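Local coordinates for DUF952 domain-containing protein (Caulobacter vibrioides, PDB 2O0Q) that is of unknown function but belongs to the DUF952 family, which is placed in the ADP-ribosyl clan, at residues 9-13 and 55-59; 66-71 and 82-88. All coordinates share one frame; numbering follows the deposited sequence.

Interaction 1: residues 9-13 and 55-59; sequences SRAEW and NLVLL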
# COMPACT_ATOMS: atom_id res chain seq x y z
N SER A 9 0.61 -4.24 7.89
CA SER A 9 0.34 -5.36 8.79
C SER A 9 -1.14 -5.43 9.13
O SER A 9 -1.86 -4.44 9.04
CB SER A 9 1.15 -5.21 10.08
OG SER A 9 0.64 -4.16 10.89
N ARG A 10 -1.59 -6.62 9.51
CA ARG A 10 -2.99 -6.82 9.89
C ARG A 10 -3.30 -5.92 11.09
O ARG A 10 -4.38 -5.33 11.18
CB ARG A 10 -3.22 -8.29 10.24
CG ARG A 10 -4.51 -8.59 11.01
CD ARG A 10 -5.75 -8.03 10.34
NE ARG A 10 -6.00 -8.61 9.02
CZ ARG A 10 -7.08 -8.36 8.30
NH1 ARG A 10 -8.02 -7.54 8.77
NH2 ARG A 10 -7.24 -8.91 7.10
N ALA A 11 -2.35 -5.80 12.00
CA ALA A 11 -2.53 -4.96 13.18
C ALA A 11 -2.83 -3.53 12.77
O ALA A 11 -3.77 -2.90 13.27
CB ALA A 11 -1.28 -5.00 14.05
N GLU A 12 -2.04 -3.00 11.84
CA GLU A 12 -2.23 -1.64 11.39
C GLU A 12 -3.56 -1.44 10.67
O GLU A 12 -4.20 -0.40 10.82
CB GLU A 12 -1.06 -1.22 10.51
CG GLU A 12 0.22 -0.99 11.31
CD GLU A 12 1.45 -0.83 10.44
OE1 GLU A 12 1.76 -1.77 9.68
OE2 GLU A 12 2.10 0.24 10.52
N TRP A 13 -3.98 -2.44 9.91
CA TRP A 13 -5.25 -2.34 9.19
C TRP A 13 -6.42 -2.38 10.17
O TRP A 13 -7.37 -1.60 10.05
CB TRP A 13 -5.37 -3.46 8.15
CG TRP A 13 -6.62 -3.40 7.31
CD1 TRP A 13 -7.44 -4.45 7.00
CD2 TRP A 13 -7.19 -2.24 6.68
NE1 TRP A 13 -8.49 -4.01 6.22
CE2 TRP A 13 -8.35 -2.67 6.00
CE3 TRP A 13 -6.82 -0.89 6.61
CZ2 TRP A 13 -9.17 -1.79 5.27
CZ3 TRP A 13 -7.63 -0.01 5.88
CH2 TRP A 13 -8.79 -0.47 5.22
N ASN A 55 1.05 -12.28 8.09
CA ASN A 55 -0.17 -11.54 8.37
C ASN A 55 -0.20 -10.15 7.74
O ASN A 55 -0.65 -9.19 8.37
CB ASN A 55 -0.37 -11.41 9.89
CG ASN A 55 -0.37 -12.75 10.59
OD1 ASN A 55 -1.13 -13.65 10.24
ND2 ASN A 55 0.50 -12.89 11.59
N LEU A 56 0.29 -10.05 6.51
CA LEU A 56 0.27 -8.78 5.80
C LEU A 56 -1.03 -8.66 5.03
O LEU A 56 -1.63 -9.67 4.64
CB LEU A 56 1.43 -8.68 4.81
CG LEU A 56 2.85 -8.51 5.37
CD1 LEU A 56 3.86 -8.51 4.22
CD2 LEU A 56 2.94 -7.22 6.17
N VAL A 57 -1.48 -7.43 4.83
CA VAL A 57 -2.70 -7.19 4.08
C VAL A 57 -2.40 -6.23 2.93
O VAL A 57 -1.59 -5.31 3.07
CB VAL A 57 -3.83 -6.63 4.98
CG1 VAL A 57 -3.30 -5.50 5.82
CG2 VAL A 57 -5.01 -6.16 4.13
N LEU A 58 -3.03 -6.49 1.79
CA LEU A 58 -2.86 -5.66 0.61
C LEU A 58 -4.13 -4.84 0.40
O LEU A 58 -5.22 -5.41 0.32
CB LEU A 58 -2.60 -6.55 -0.61
CG LEU A 58 -2.34 -5.96 -2.00
CD1 LEU A 58 -3.58 -5.26 -2.52
CD2 LEU A 58 -1.15 -5.01 -1.96
N LEU A 59 -3.99 -3.52 0.33
CA LEU A 59 -5.14 -2.66 0.10
C LEU A 59 -5.07 -2.13 -1.32
O LEU A 59 -4.06 -1.55 -1.73
CB LEU A 59 -5.16 -1.47 1.07
CG LEU A 59 -5.10 -1.69 2.58
CD1 LEU A 59 -5.00 -0.33 3.27
CD2 LEU A 59 -6.31 -2.48 3.08
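The backbone N of Arg10 gives its hydrogen to the carbonyl of Asn55, Arg10 N to Asn55 O being 3.0 Å, a bent bond with 136° at the hydrogen. Arg10 CB comes to 3.3 Å from the same Asn55 O. Beside this bond, Ser9 and Leu56 form an antiparallel non-hydrogen-bonded pair with diverging side chains. Ser9 is thus both the last residue of strand 3-9 and the N-cap of the helix. Its OG accepts from Glu12 N, and Glu12 OE1 in turn takes bonds from Ser9 N and Ser9 OG on its anti side, completing a capping box.

One turn into the helix, Trp13 is directed at strand 56-62. With its CG anti to the backbone N (chi1 -177°), the indole reaches over Leu59, whose CD2 sits 3.5 Å from the centroid of the six-membered ring, only 9° off the normal. This is a CH-pi contact over the middle of one face, while Leu59 CD1 lies 3.7 Å from Trp13 CZ3. Val57 packs at the root of the side chain: its CG1 is 3.7 Å from Trp13 CB, and CG2 approaches the indole obliquely.

The polar ends reach past strand 56-62 to strand 93-98, where Trp13 NE1 bonds Glu96 and Arg10 forms a salt bridge with Asp98; Arg10 also pairs with Asp14 on its own helix. Helix 10-19 is thereby held against the sheet, with strand 56-62 hydrogen-bonded between strands 3-9 and 93-98.

Interaction 2: residues 66-71 and 82-88; sequences LGEDLK and PHLYRPL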
# COMPACT_ATOMS: atom_id res chain seq x y z
N LEU A 66 -9.17 9.98 -5.31
CA LEU A 66 -8.44 10.47 -4.15
C LEU A 66 -8.31 11.98 -4.12
O LEU A 66 -8.26 12.58 -3.05
CB LEU A 66 -7.05 9.82 -4.07
CG LEU A 66 -7.09 8.37 -3.60
CD1 LEU A 66 -5.67 7.81 -3.50
CD2 LEU A 66 -7.79 8.30 -2.25
N GLY A 67 -8.25 12.60 -5.29
CA GLY A 67 -8.14 14.04 -5.34
C GLY A 67 -6.72 14.59 -5.43
O GLY A 67 -5.77 13.86 -5.73
N GLU A 68 -6.59 15.88 -5.16
CA GLU A 68 -5.31 16.57 -5.25
C GLU A 68 -4.26 16.15 -4.22
O GLU A 68 -3.07 16.37 -4.44
CB GLU A 68 -5.52 18.09 -5.15
CG GLU A 68 -6.17 18.55 -3.85
CD GLU A 68 -6.26 20.06 -3.75
OE1 GLU A 68 -6.81 20.69 -4.68
OE2 GLU A 68 -5.78 20.62 -2.74
N ASP A 69 -4.69 15.57 -3.11
CA ASP A 69 -3.72 15.16 -2.09
C ASP A 69 -2.88 13.96 -2.53
O ASP A 69 -1.93 13.59 -1.84
CB ASP A 69 -4.42 14.86 -0.76
CG ASP A 69 -4.87 16.13 -0.05
OD1 ASP A 69 -4.07 17.09 0.02
OD2 ASP A 69 -6.02 16.17 0.45
N LEU A 70 -3.23 13.37 -3.66
CA LEU A 70 -2.47 12.25 -4.19
C LEU A 70 -1.48 12.85 -5.17
O LEU A 70 -1.87 13.44 -6.18
CB LEU A 70 -3.37 11.25 -4.94
CG LEU A 70 -2.81 9.85 -5.22
CD1 LEU A 70 -3.42 9.35 -6.53
CD2 LEU A 70 -1.30 9.84 -5.31
N LYS A 71 -0.19 12.71 -4.88
CA LYS A 71 0.84 13.24 -5.75
C LYS A 71 1.66 12.10 -6.32
O LYS A 71 2.02 11.16 -5.60
CB LYS A 71 1.76 14.19 -4.98
CG LYS A 71 1.07 15.34 -4.27
CD LYS A 71 2.08 16.19 -3.52
CE LYS A 71 1.41 17.32 -2.74
NZ LYS A 71 2.39 18.08 -1.90
N PRO A 82 2.84 6.86 -6.31
CA PRO A 82 1.71 7.61 -5.75
C PRO A 82 1.93 7.85 -4.27
O PRO A 82 2.10 6.90 -3.50
CB PRO A 82 0.52 6.69 -6.03
CG PRO A 82 1.12 5.32 -5.94
CD PRO A 82 2.47 5.47 -6.63
N HIS A 83 1.95 9.12 -3.88
CA HIS A 83 2.14 9.54 -2.49
C HIS A 83 0.89 10.30 -2.03
O HIS A 83 0.54 11.33 -2.61
CB HIS A 83 3.37 10.46 -2.38
CG HIS A 83 4.67 9.79 -2.70
ND1 HIS A 83 4.84 8.43 -2.71
CD2 HIS A 83 5.90 10.32 -2.95
CE1 HIS A 83 6.11 8.14 -2.94
NE2 HIS A 83 6.77 9.27 -3.09
N LEU A 84 0.23 9.80 -0.98
CA LEU A 84 -0.99 10.44 -0.47
C LEU A 84 -0.68 11.30 0.74
O LEU A 84 -0.34 10.80 1.81
CB LEU A 84 -2.04 9.38 -0.11
CG LEU A 84 -3.40 9.92 0.34
CD1 LEU A 84 -4.02 10.74 -0.79
CD2 LEU A 84 -4.32 8.77 0.73
N TYR A 85 -0.81 12.61 0.56
CA TYR A 85 -0.52 13.57 1.62
C TYR A 85 -1.70 13.83 2.55
O TYR A 85 -2.07 14.99 2.79
CB TYR A 85 -0.01 14.87 1.02
CG TYR A 85 1.40 14.75 0.46
CD1 TYR A 85 1.66 14.01 -0.68
CD2 TYR A 85 2.47 15.35 1.12
CE1 TYR A 85 2.97 13.85 -1.16
CE2 TYR A 85 3.77 15.20 0.66
CZ TYR A 85 4.02 14.46 -0.47
OH TYR A 85 5.32 14.34 -0.90
N ARG A 86 -2.27 12.75 3.06
CA ARG A 86 -3.40 12.80 3.99
C ARG A 86 -3.74 11.36 4.34
O ARG A 86 -3.38 10.44 3.61
CB ARG A 86 -4.62 13.46 3.34
CG ARG A 86 -5.26 12.68 2.19
CD ARG A 86 -6.59 13.34 1.80
NE ARG A 86 -7.24 12.73 0.64
CZ ARG A 86 -7.83 11.54 0.62
NH1 ARG A 86 -7.86 10.78 1.71
NH2 ARG A 86 -8.40 11.11 -0.49
N PRO A 87 -4.42 11.14 5.47
CA PRO A 87 -4.75 9.76 5.82
C PRO A 87 -5.67 9.12 4.78
O PRO A 87 -6.44 9.81 4.11
CB PRO A 87 -5.40 9.89 7.20
CG PRO A 87 -5.90 11.31 7.23
CD PRO A 87 -4.81 12.07 6.55
N LEU A 88 -5.56 7.80 4.63
CA LEU A 88 -6.40 7.08 3.68
C LEU A 88 -7.67 6.62 4.38
O LEU A 88 -7.62 5.90 5.38
CB LEU A 88 -5.65 5.86 3.13
CG LEU A 88 -6.40 4.90 2.21
CD1 LEU A 88 -6.70 5.59 0.89
CD2 LEU A 88 -5.56 3.66 1.99
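Leu66 meets Arg86 through its carbonyl: Arg86 NH2 donates to Leu66 O over 3.0 Å in a nearly straight bond. The donor lies in the carbonyl plane, on a lone pair, and the oxygen lies in the guanidinium plane. Arg86 CG sits between its backbone N and carbonyl carbon (chi1 67°), and the chain runs extended from there to NE, which carries the guanidinium to Leu66 O. Leu66 CD2 rests 3.4 Å from Arg86 NH2, while its methyls reach Leu84 and Leu88. A type I turn from Gly67 to Leu70 then brings Asp69 across the Arg86 chain. Asp69 OD2 is at the edge of the guanidinium, but the salt bridge to Arg86 NE is long, 3.7 Å, and the two planes stand 77° apart. The backbone of Asp69 is bound more firmly, its O accepting from Tyr85 N at 2.8 Å.

Leu70 pairs with Leu84 in non-hydrogen-bonded register. Leu70 CB lies against Leu84 CD1, and Leu70 CD2 packs on Pro82 CB. At Lys71 the pairing with His83 is hydrogen-bonded, Lys71 N to His83 O being 2.8 Å and His83 N to Lys71 O 2.7 Å. The Lys71 side chain, extended beyond CG, runs over one face of the Tyr85 ring. Its CD comes within 3.4 Å of Tyr85 CE1, and NZ stands 4.0 Å from the ring centroid, 6° off the normal, as a cation-pi contact.

Strands 70-74 and 80-84 thus form a hairpin whose open end is held by Arg86, through Leu66 O and more loosely Asp69, and by Lys71 over Tyr85, whose OH bonds Glu73. Electrostatic attraction probably adds to the backbone pairing, with Glu92 the firmer carboxylate partner of Arg86 and Asp69 the distant one.

Overall arrangement
Interactions 1 and 2 flank the middle of the molecule, their centres about 19 Å apart, yet both reach the same six-stranded antiparallel sheet. Interaction 1 involves strand 56-62, whose neighbours are strands 3-9 and 93-98; interaction 2 lies toward the opposite edge of the sheet, where 70-74 is the outermost strand. The segments of interaction 1 both precede those of interaction 2 in the chain. The two also touch directly, Leu59 CD1 packing 4.2 Å from Leu88 CD2, which links the leucine against the Trp13 ring face to Leu88, just beyond the hairpin. One contact thus joins a helix start and a strand pair, the other the open end of a hairpin.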